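Local coordinates for protein extracellular invertase (Aspergillus kawachii, PDB 5XH8) that probably cleaves terminal fructose from sucrose-type beta-fructofuranosides and, with high transfructosylation activity, transfers it to acceptor sugars to build fructooligosaccharides such as 1-kestose, at residues D41-T47 with A320-L326; G310-W314 with L371-L376; T167-Y173 with N246-V252. One frame throughout, in Å; residues are numbered along the deposited sequence.

All three contacts are largely buried, and all lie in the beta-propeller of this family 32 enzyme. Contacts 1 and 3 each pair inner strands of adjacent blades: they run roughly parallel, and waters bridge several of their backbone atoms. They meet directly, since Tyr173 OH of contact 3 probably bonds to Gly323 O of contact 1. Each also has an aspartate on a bound glycerol, consistent with both facing the central pocket. Contact 2 lies closest to the centre of the chain and faces the C-terminal module; its salt bridge is buried, whereas contact 3 combines one at its partly exposed side, Arg170 with Glu248, with bridging water. Contact 2 touches contact 1 through Leu312 and Ala321.

Contact 1 of 3, residues D41-T47 with A320-L326; sequences DPCLHYT and AAAGKVL
The imidazole of His45 turns its edge to strand 320-326: NE2 donates to Ala322 O at 2.9 Å, and that oxygen lies in the ring plane. The bond is bent (N-H...O 130°), and the nitrogen also stands well above the carbonyl plane of Ala322 instead of on a lone pair. Cys43 C sits over one ring face, offset toward the rim; the Tyr345 ring also meets the imidazole, and ND1 is bonded to Gly57 N, so the ring's rotation is fixed. Tyr46 stacks on His55, with Leu44 O in plane at its edge. Near the His45 ring plane, His45 CB rests on Lys324 CB at 3.8 Å. A bend at chi2 (67°) carries the lysine past His45 O and brings NZ to Val102 O and water 2, which donates to His45 O. Two waters bridge backbone to backbone, water 1 from Pro42 O to Ala320 O and water 3 from Thr47 N to Val325 O. Asp41, its CG 3.6 Å from Ala320 CB, bonds the glycerol through OD2, which puts this end at the pocket. The axes run 24° from parallel; these are inner strands of the first and last propeller blades, flanked by strands 54-60 and 341-348 respectively.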
loop_
_atom_site.group_PDB
_atom_site.type_symbol
_atom_site.label_atom_id
_atom_site.label_comp_id
_atom_site.label_asym_id
_atom_site.label_seq_id
_atom_site.Cartn_x
_atom_site.Cartn_y
_atom_site.Cartn_z
ATOM N N ASP A 41 19.360 15.017 -1.582
ATOM C CA ASP A 41 20.104 13.763 -1.820
ATOM C C ASP A 41 20.282 13.537 -3.317
ATOM O O ASP A 41 19.289 13.640 -4.066
ATOM C CB ASP A 41 19.329 12.536 -1.323
ATOM C CG ASP A 41 19.037 12.540 0.160
ATOM O OD1 ASP A 41 19.126 13.603 0.802
ATOM O OD2 ASP A 41 18.667 11.452 0.678
ATOM N N PRO A 42 21.509 13.212 -3.768
ATOM C CA PRO A 42 21.608 12.714 -5.123
ATOM C C PRO A 42 20.955 11.312 -5.194
ATOM O O PRO A 42 20.845 10.637 -4.180
ATOM C CB PRO A 42 23.114 12.652 -5.363
ATOM C CG PRO A 42 23.675 12.369 -4.004
ATOM C CD PRO A 42 22.803 13.143 -3.063
ATOM N N CYS A 43 20.482 10.932 -6.374
ATOM C CA CYS A 43 19.876 9.617 -6.597
ATOM C C CYS A 43 19.646 9.470 -8.089
ATOM O O CYS A 43 20.073 10.326 -8.878
ATOM C CB CYS A 43 18.553 9.456 -5.801
ATOM S SG CYS A 43 17.314 10.721 -6.127
ATOM N N LEU A 44 19.049 8.352 -8.489
ATOM C CA LEU A 44 18.536 8.154 -9.846
ATOM C C LEU A 44 19.615 8.003 -10.942
ATOM O O LEU A 44 19.254 7.771 -12.103
ATOM C CB LEU A 44 17.516 9.276 -10.198
ATOM C CG LEU A 44 16.833 9.346 -11.577
ATOM C CD1 LEU A 44 15.365 9.724 -11.473
ATOM C CD2 LEU A 44 17.549 10.305 -12.503
ATOM N N HIS A 45 20.906 8.031 -10.590
ATOM C CA HIS A 45 21.974 8.025 -11.594
ATOM C C HIS A 45 21.902 6.772 -12.492
ATOM O O HIS A 45 21.599 5.683 -12.004
ATOM C CB HIS A 45 23.387 7.987 -10.984
ATOM C CG HIS A 45 23.659 8.956 -9.882
ATOM N ND1 HIS A 45 23.214 10.263 -9.893
ATOM C CD2 HIS A 45 24.424 8.832 -8.774
ATOM C CE1 HIS A 45 23.633 10.884 -8.808
ATOM N NE2 HIS A 45 24.389 10.042 -8.122
ATOM N N TYR A 46 22.202 6.911 -13.775
ATOM C CA TYR A 46 22.316 5.738 -14.641
ATOM C C TYR A 46 23.027 6.041 -15.930
ATOM O O TYR A 46 22.935 7.154 -16.452
ATOM C CB TYR A 46 20.941 5.123 -14.958
ATOM C CG TYR A 46 20.034 5.942 -15.864
ATOM C CD1 TYR A 46 19.306 7.032 -15.376
ATOM C CD2 TYR A 46 19.883 5.614 -17.227
ATOM C CE1 TYR A 46 18.450 7.761 -16.201
ATOM C CE2 TYR A 46 19.028 6.338 -18.052
ATOM C CZ TYR A 46 18.312 7.417 -17.540
ATOM O OH TYR A 46 17.462 8.150 -18.373
ATOM N N THR A 47 23.721 5.036 -16.447
ATOM C CA THR A 47 24.224 5.074 -17.803
ATOM C C THR A 47 23.134 4.556 -18.717
ATOM O O THR A 47 22.676 3.432 -18.559
ATOM C CB THR A 47 25.475 4.201 -17.978
ATOM O OG1 THR A 47 26.449 4.555 -16.990
ATOM C CG2 THR A 47 26.065 4.380 -19.353
ATOM N N ALA A 320 24.518 11.417 2.439
ATOM C CA ALA A 320 23.543 10.952 1.446
ATOM C C ALA A 320 24.143 10.578 0.121
ATOM O O ALA A 320 23.494 10.757 -0.904
ATOM C CB ALA A 320 22.453 12.014 1.241
ATOM N N ALA A 321 25.369 10.047 0.113
ATOM C CA ALA A 321 26.037 9.783 -1.158
ATOM C C ALA A 321 25.277 8.792 -2.026
ATOM O O ALA A 321 24.747 7.792 -1.531
ATOM C CB ALA A 321 27.464 9.336 -0.946
ATOM N N ALA A 322 25.201 9.106 -3.314
ATOM C CA ALA A 322 24.670 8.213 -4.301
ATOM C C ALA A 322 25.690 8.055 -5.397
ATOM O O ALA A 322 26.127 9.027 -6.033
ATOM C CB ALA A 322 23.369 8.729 -4.890
ATOM N N GLY A 323 25.955 6.798 -5.691
ATOM C CA GLY A 323 26.944 6.386 -6.665
ATOM C C GLY A 323 26.320 5.390 -7.621
ATOM O O GLY A 323 25.213 4.903 -7.398
ATOM N N LYS A 324 27.025 5.105 -8.697
ATOM C CA LYS A 324 26.535 4.199 -9.710
ATOM C C LYS A 324 27.707 3.635 -10.485
ATOM O O LYS A 324 28.699 4.326 -10.706
ATOM C CB LYS A 324 25.618 4.941 -10.687
ATOM C CG LYS A 324 24.765 4.067 -11.593
ATOM C CD LYS A 324 23.715 3.285 -10.795
ATOM C CE LYS A 324 22.647 2.628 -11.680
ATOM N NZ LYS A 324 21.647 1.945 -10.802
ATOM N N VAL A 325 27.540 2.404 -10.944
ATOM C CA VAL A 325 28.431 1.789 -11.912
ATOM C C VAL A 325 28.421 2.603 -13.183
ATOM O O VAL A 325 27.357 2.943 -13.713
ATOM C CB VAL A 325 27.988 0.337 -12.253
ATOM C CG1 VAL A 325 28.826 -0.236 -13.397
ATOM C CG2 VAL A 325 28.134 -0.522 -11.013
ATOM N N LEU A 326 29.614 2.925 -13.669
ATOM C CA LEU A 326 29.775 3.588 -14.971
ATOM C C LEU A 326 30.629 2.661 -15.833
ATOM O O LEU A 326 31.820 2.479 -15.540
ATOM C CB LEU A 326 30.478 4.955 -14.791
ATOM C CG LEU A 326 30.784 5.759 -16.057
ATOM C CD1 LEU A 326 29.505 6.199 -16.770
ATOM C CD2 LEU A 326 31.680 6.960 -15.740
HETATM O O HOH W 1 21.366 9.098 -2.035
HETATM O O HOH W 2 20.525 4.661 -9.790
HETATM O O HOH W 3 24.990 2.803 -14.995
#

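Contact 2 of 3, residues G310-W314 with L371-L376; sequences GFLDW and LLPREL
Arg374 grips Asp313 end-on, and both nitrogens go to one oxygen: NH1 reaches Asp313 OD2 at 2.9 Å and NH2 reaches the same atom at 3.1 Å. This salt bridge ties two parts of the family 32 beta-propeller, the corner that follows strand 302-311 and residues 371-376 of strand 366-385. The geometry shows how the two arginine donors share one oxygen. NH1 meets the anti lone pair of OD2, whereas NH2 comes in nearly along the C-O direction; the N-H...O angles are 153° and 143°. OD2 lies almost in the guanidinium plane, and the carboxylate is turned only 21° from it, so the two flat groups are nearly coplanar even though the side chains cross at about a right angle. The arginine reaches this far because its chain is extended from CG to NE.

The other carboxylate oxygen, OD1, accepts from Ser318 OG and Gly315 N. Both residues belong to the sodium site, which makes Asp313 a second-shell residue of that metal. From the C-terminal module, Glu552 pairs with Arg374 NH2, Tyr554 OH bonds to NE and Ser562 OG joins both partners, so strands of the C-terminal beta-sandwich lock into the pair; these added bonds probably stabilise the buried charges.

Packing frames the polar centre. Leu371 CD1 lies over one face of the Asp313 carboxylate, 3.7 Å from OD2. Beyond the arginine, two leucine side chains cross at about a right angle and meet by their methyls, Leu312 CD1 to Leu376 CD2 at 3.8 Å.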
loop_
_atom_site.group_PDB
_atom_site.type_symbol
_atom_site.label_atom_id
_atom_site.label_comp_id
_atom_site.label_asym_id
_atom_site.label_seq_id
_atom_site.Cartn_x
_atom_site.Cartn_y
_atom_site.Cartn_z
ATOM N N GLY A 310 35.323 3.595 7.216
ATOM C CA GLY A 310 35.808 4.966 7.312
ATOM C C GLY A 310 34.751 5.932 6.839
ATOM O O GLY A 310 33.573 5.559 6.732
ATOM N N PHE A 311 35.179 7.157 6.546
ATOM C CA PHE A 311 34.287 8.191 6.025
ATOM C C PHE A 311 34.538 8.364 4.532
ATOM O O PHE A 311 35.691 8.440 4.097
ATOM C CB PHE A 311 34.508 9.522 6.737
ATOM C CG PHE A 311 33.868 9.609 8.085
ATOM C CD1 PHE A 311 34.492 9.058 9.202
ATOM C CD2 PHE A 311 32.646 10.269 8.262
ATOM C CE1 PHE A 311 33.912 9.145 10.447
ATOM C CE2 PHE A 311 32.059 10.361 9.522
ATOM C CZ PHE A 311 32.696 9.803 10.620
ATOM N N LEU A 312 33.467 8.366 3.734
ATOM C CA LEU A 312 33.542 8.813 2.354
ATOM C C LEU A 312 33.782 10.342 2.293
ATOM O O LEU A 312 34.422 10.868 1.349
ATOM C CB LEU A 312 32.271 8.411 1.616
ATOM C CG LEU A 312 32.153 8.804 0.149
ATOM C CD1 LEU A 312 33.310 8.272 -0.687
ATOM C CD2 LEU A 312 30.830 8.307 -0.374
ATOM N N ASP A 313 33.244 11.050 3.272
ATOM C CA ASP A 313 33.573 12.473 3.452
ATOM C C ASP A 313 33.367 12.845 4.908
ATOM O O ASP A 313 32.297 12.583 5.474
ATOM C CB ASP A 313 32.762 13.420 2.540
ATOM C CG ASP A 313 33.405 14.802 2.448
ATOM O OD1 ASP A 313 33.204 15.610 3.381
ATOM O OD2 ASP A 313 34.153 15.065 1.483
ATOM N N TRP A 314 34.402 13.450 5.499
ATOM C CA TRP A 314 34.396 13.848 6.911
ATOM C C TRP A 314 33.602 15.126 7.182
ATOM O O TRP A 314 33.409 15.484 8.348
ATOM C CB TRP A 314 35.848 13.999 7.454
ATOM C CG TRP A 314 36.564 12.710 7.711
ATOM C CD1 TRP A 314 37.308 11.986 6.820
ATOM C CD2 TRP A 314 36.616 11.998 8.945
ATOM N NE1 TRP A 314 37.800 10.861 7.422
ATOM C CE2 TRP A 314 37.400 10.846 8.728
ATOM C CE3 TRP A 314 36.075 12.222 10.220
ATOM C CZ2 TRP A 314 37.654 9.919 9.735
ATOM C CZ3 TRP A 314 36.328 11.306 11.221
ATOM C CH2 TRP A 314 37.108 10.159 10.970
ATOM N N LEU A 371 29.087 17.312 -4.219
ATOM C CA LEU A 371 30.547 17.379 -4.336
ATOM C C LEU A 371 31.018 16.819 -5.690
ATOM O O LEU A 371 30.217 16.301 -6.495
ATOM C CB LEU A 371 31.188 16.655 -3.161
ATOM C CG LEU A 371 30.769 17.215 -1.793
ATOM C CD1 LEU A 371 31.514 16.474 -0.688
ATOM C CD2 LEU A 371 31.035 18.710 -1.703
ATOM N N LEU A 372 32.309 16.979 -5.974
ATOM C CA LEU A 372 32.874 16.500 -7.222
ATOM C C LEU A 372 32.640 14.968 -7.338
ATOM O O LEU A 372 32.708 14.257 -6.337
ATOM C CB LEU A 372 34.392 16.750 -7.267
ATOM C CG LEU A 372 34.903 18.190 -7.140
ATOM C CD1 LEU A 372 36.405 18.147 -6.904
ATOM C CD2 LEU A 372 34.505 18.994 -8.368
ATOM N N PRO A 373 32.367 14.469 -8.550
ATOM C CA PRO A 373 32.235 13.023 -8.690
ATOM C C PRO A 373 33.523 12.360 -8.246
ATOM O O PRO A 373 34.614 12.860 -8.591
ATOM C CB PRO A 373 32.022 12.825 -10.195
ATOM C CG PRO A 373 32.536 14.077 -10.839
ATOM C CD PRO A 373 32.263 15.165 -9.841
ATOM N N ARG A 374 33.411 11.262 -7.499
ATOM C CA ARG A 374 34.578 10.553 -6.983
ATOM C C ARG A 374 34.609 9.103 -7.505
ATOM O O ARG A 374 33.583 8.403 -7.501
ATOM C CB ARG A 374 34.585 10.554 -5.469
ATOM C CG ARG A 374 34.794 11.931 -4.881
ATOM C CD ARG A 374 34.595 12.025 -3.390
ATOM N NE ARG A 374 34.749 13.433 -2.996
ATOM C CZ ARG A 374 34.549 13.928 -1.780
ATOM N NH1 ARG A 374 34.167 13.162 -0.771
ATOM N NH2 ARG A 374 34.737 15.221 -1.582
ATOM N N GLU A 375 35.788 8.696 -7.984
ATOM C CA GLU A 375 36.099 7.296 -8.282
ATOM C C GLU A 375 36.403 6.572 -6.985
ATOM O O GLU A 375 37.166 7.076 -6.149
ATOM C CB GLU A 375 37.282 7.177 -9.272
ATOM C CG GLU A 375 36.896 7.538 -10.681
ATOM C CD GLU A 375 38.067 7.528 -11.646
ATOM O OE1 GLU A 375 39.018 6.809 -11.359
ATOM O OE2 GLU A 375 38.027 8.202 -12.702
ATOM N N LEU A 376 35.749 5.417 -6.794
ATOM C CA LEU A 376 36.049 4.535 -5.675
ATOM C C LEU A 376 36.734 3.267 -6.197
ATOM O O LEU A 376 36.344 2.716 -7.256
ATOM C CB LEU A 376 34.788 4.177 -4.902
ATOM C CG LEU A 376 33.963 5.333 -4.343
ATOM C CD1 LEU A 376 32.868 4.763 -3.442
ATOM C CD2 LEU A 376 34.796 6.353 -3.583
#

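Contact 3 of 3, residues T167-Y173 with N246-V252; sequences TAFRDPY and NFETGNV
Tyr173 and Asn251 form a close-packed part of this contact, where Asn251 CA sits over the ring of Tyr173. It lies 3.6 Å from the ring centroid and 7° off the normal, a CH-pi contact over the middle of the face, and the asparagine amide is stacked on the ring with a small tilt. With CG anti to the backbone N (chi1 -166°), the ring is carried across to strand 250-252, and its OH goes on to Gly323 O; Tyr173 CB comes to 3.1 Å from Gly250 O. At the other end, equally buried, Thr167 OG1 donates to Asn246 OD1 at 2.7 Å.

Next to the tyrosine, water fills in between the backbones. Water 6 donates to both Asp171 O and Gly250 O, in place of a direct backbone bond. These are inner strands of successive blades in the five-bladed family 32 propeller, and the family's Arg-Asp-Pro motif supplies Arg170 and Asp171. Asp171 OD1 holds a bound glycerol while OD2 receives Thr249 N at 3.0 Å.

The partly exposed side is built from charges. Arg170 NH2 donates nearly straight (169°) to Glu248 OE2 at 2.8 Å, approaching from above the carboxylate plane; NE adds a weak bond to the same oxygen. Water 4 links NE, OE2 and Asp171 OD2, while Glu134 pairs with Arg170 NH1 and Tyr319 OH with Glu248 OE1.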
loop_
_atom_site.group_PDB
_atom_site.type_symbol
_atom_site.label_atom_id
_atom_site.label_comp_id
_atom_site.label_asym_id
_atom_site.label_seq_id
_atom_site.Cartn_x
_atom_site.Cartn_y
_atom_site.Cartn_z
ATOM N N THR A 167 12.256 1.944 11.896
ATOM C CA THR A 167 12.604 3.344 12.121
ATOM C C THR A 167 12.466 4.177 10.843
ATOM O O THR A 167 12.228 5.393 10.910
ATOM C CB THR A 167 14.055 3.504 12.594
ATOM O OG1 THR A 167 14.932 2.710 11.783
ATOM C CG2 THR A 167 14.194 3.098 14.073
ATOM N N ALA A 168 12.658 3.493 9.715
ATOM C CA ALA A 168 12.706 4.034 8.376
ATOM C C ALA A 168 12.729 2.856 7.426
ATOM O O ALA A 168 13.197 1.757 7.790
ATOM C CB ALA A 168 13.974 4.854 8.159
ATOM N N PHE A 169 12.260 3.101 6.200
ATOM C CA PHE A 169 12.185 2.080 5.167
ATOM C C PHE A 169 12.188 2.721 3.771
ATOM O O PHE A 169 11.147 2.842 3.122
ATOM C CB PHE A 169 10.939 1.231 5.403
ATOM C CG PHE A 169 10.878 -0.007 4.563
ATOM C CD1 PHE A 169 11.729 -1.065 4.809
ATOM C CD2 PHE A 169 9.939 -0.131 3.572
ATOM C CE1 PHE A 169 11.678 -2.208 4.030
ATOM C CE2 PHE A 169 9.869 -1.277 2.797
ATOM C CZ PHE A 169 10.739 -2.324 3.036
ATOM N N ARG A 170 13.371 3.126 3.307
ATOM C CA ARG A 170 13.449 3.969 2.117
ATOM C C ARG A 170 14.773 3.867 1.391
ATOM O O ARG A 170 15.679 3.148 1.836
ATOM C CB ARG A 170 13.159 5.423 2.506
ATOM C CG ARG A 170 14.025 5.979 3.617
ATOM C CD ARG A 170 13.851 7.504 3.745
ATOM N NE ARG A 170 14.629 8.034 4.867
ATOM C CZ ARG A 170 14.238 8.086 6.148
ATOM N NH1 ARG A 170 13.008 7.713 6.530
ATOM N NH2 ARG A 170 15.089 8.559 7.072
ATOM N N ASP A 171 14.856 4.597 0.279
ATOM C CA ASP A 171 16.079 4.783 -0.510
ATOM C C ASP A 171 16.519 3.469 -1.182
ATOM O O ASP A 171 17.673 3.059 -1.064
ATOM C CB ASP A 171 17.235 5.343 0.329
ATOM C CG ASP A 171 16.865 6.561 1.150
ATOM O OD1 ASP A 171 15.938 7.301 0.768
ATOM O OD2 ASP A 171 17.541 6.759 2.203
ATOM N N PRO A 172 15.611 2.823 -1.909
ATOM C CA PRO A 172 15.981 1.554 -2.526
ATOM C C PRO A 172 17.148 1.736 -3.493
ATOM O O PRO A 172 17.154 2.701 -4.303
ATOM C CB PRO A 172 14.702 1.132 -3.257
ATOM C CG PRO A 172 13.970 2.420 -3.510
ATOM C CD PRO A 172 14.233 3.224 -2.285
ATOM N N TYR A 173 18.127 0.834 -3.372
ATOM C CA TYR A 173 19.335 0.840 -4.199
ATOM C C TYR A 173 19.444 -0.484 -4.960
ATOM O O TYR A 173 19.738 -1.538 -4.368
ATOM C CB TYR A 173 20.574 1.081 -3.338
ATOM C CG TYR A 173 21.786 1.433 -4.167
ATOM C CD1 TYR A 173 22.063 2.771 -4.515
ATOM C CD2 TYR A 173 22.633 0.443 -4.649
ATOM C CE1 TYR A 173 23.160 3.096 -5.305
ATOM C CE2 TYR A 173 23.731 0.755 -5.462
ATOM C CZ TYR A 173 23.996 2.089 -5.785
ATOM O OH TYR A 173 25.086 2.404 -6.592
ATOM N N ASN A 246 19.890 4.933 12.744
ATOM C CA ASN A 246 19.189 4.609 11.496
ATOM C C ASN A 246 20.177 4.717 10.343
ATOM O O ASN A 246 21.011 5.600 10.356
ATOM C CB ASN A 246 18.021 5.590 11.292
ATOM C CG ASN A 246 17.138 5.204 10.133
ATOM O OD1 ASN A 246 16.506 4.146 10.142
ATOM N ND2 ASN A 246 17.084 6.063 9.129
ATOM N N PHE A 247 20.107 3.800 9.380
ATOM C CA PHE A 247 20.879 3.896 8.148
ATOM C C PHE A 247 20.033 4.538 7.024
ATOM O O PHE A 247 18.837 4.267 6.917
ATOM C CB PHE A 247 21.329 2.522 7.627
ATOM C CG PHE A 247 22.393 1.821 8.451
ATOM C CD1 PHE A 247 23.203 2.485 9.379
ATOM C CD2 PHE A 247 22.599 0.461 8.249
ATOM C CE1 PHE A 247 24.163 1.790 10.106
ATOM C CE2 PHE A 247 23.571 -0.235 8.975
ATOM C CZ PHE A 247 24.355 0.439 9.892
ATOM N N GLU A 248 20.702 5.344 6.192
ATOM C CA GLU A 248 20.108 6.039 5.042
ATOM C C GLU A 248 21.002 5.823 3.813
ATOM O O GLU A 248 22.203 5.534 3.945
ATOM C CB GLU A 248 19.989 7.533 5.344
ATOM C CG GLU A 248 19.094 7.858 6.555
ATOM C CD GLU A 248 18.622 9.290 6.550
ATOM O OE1 GLU A 248 19.410 10.170 6.982
ATOM O OE2 GLU A 248 17.481 9.536 6.049
ATOM N N THR A 249 20.396 5.938 2.635
ATOM C CA THR A 249 21.084 5.951 1.328
ATOM C C THR A 249 22.164 4.876 1.144
ATOM O O THR A 249 23.255 5.140 0.603
ATOM C CB THR A 249 21.662 7.351 1.005
ATOM O OG1 THR A 249 22.730 7.665 1.904
ATOM C CG2 THR A 249 20.571 8.400 1.122
ATOM N N GLY A 250 21.836 3.667 1.597
ATOM C CA GLY A 250 22.699 2.506 1.421
ATOM C C GLY A 250 22.954 2.252 -0.051
ATOM O O GLY A 250 22.011 2.076 -0.794
ATOM N N ASN A 251 24.221 2.327 -0.471
ATOM C CA ASN A 251 24.654 1.854 -1.786
ATOM C C ASN A 251 25.450 0.558 -1.570
ATOM O O ASN A 251 26.179 0.458 -0.599
ATOM C CB ASN A 251 25.634 2.820 -2.427
ATOM C CG ASN A 251 25.048 4.186 -2.730
ATOM O OD1 ASN A 251 24.118 4.693 -2.091
ATOM N ND2 ASN A 251 25.641 4.794 -3.674
ATOM N N VAL A 252 25.396 -0.362 -2.532
ATOM C CA VAL A 252 26.171 -1.611 -2.508
ATOM C C VAL A 252 26.835 -1.784 -3.876
ATOM O O VAL A 252 26.214 -1.576 -4.935
ATOM C CB VAL A 252 25.280 -2.836 -2.199
ATOM C CG1 VAL A 252 26.105 -4.117 -2.147
ATOM C CG2 VAL A 252 24.578 -2.646 -0.870
HETATM O O HOH W 4 17.031 8.996 3.406
HETATM O O HOH W 5 19.486 1.446 0.599
HETATM O O HOH W 6 20.201 4.369 -1.532
#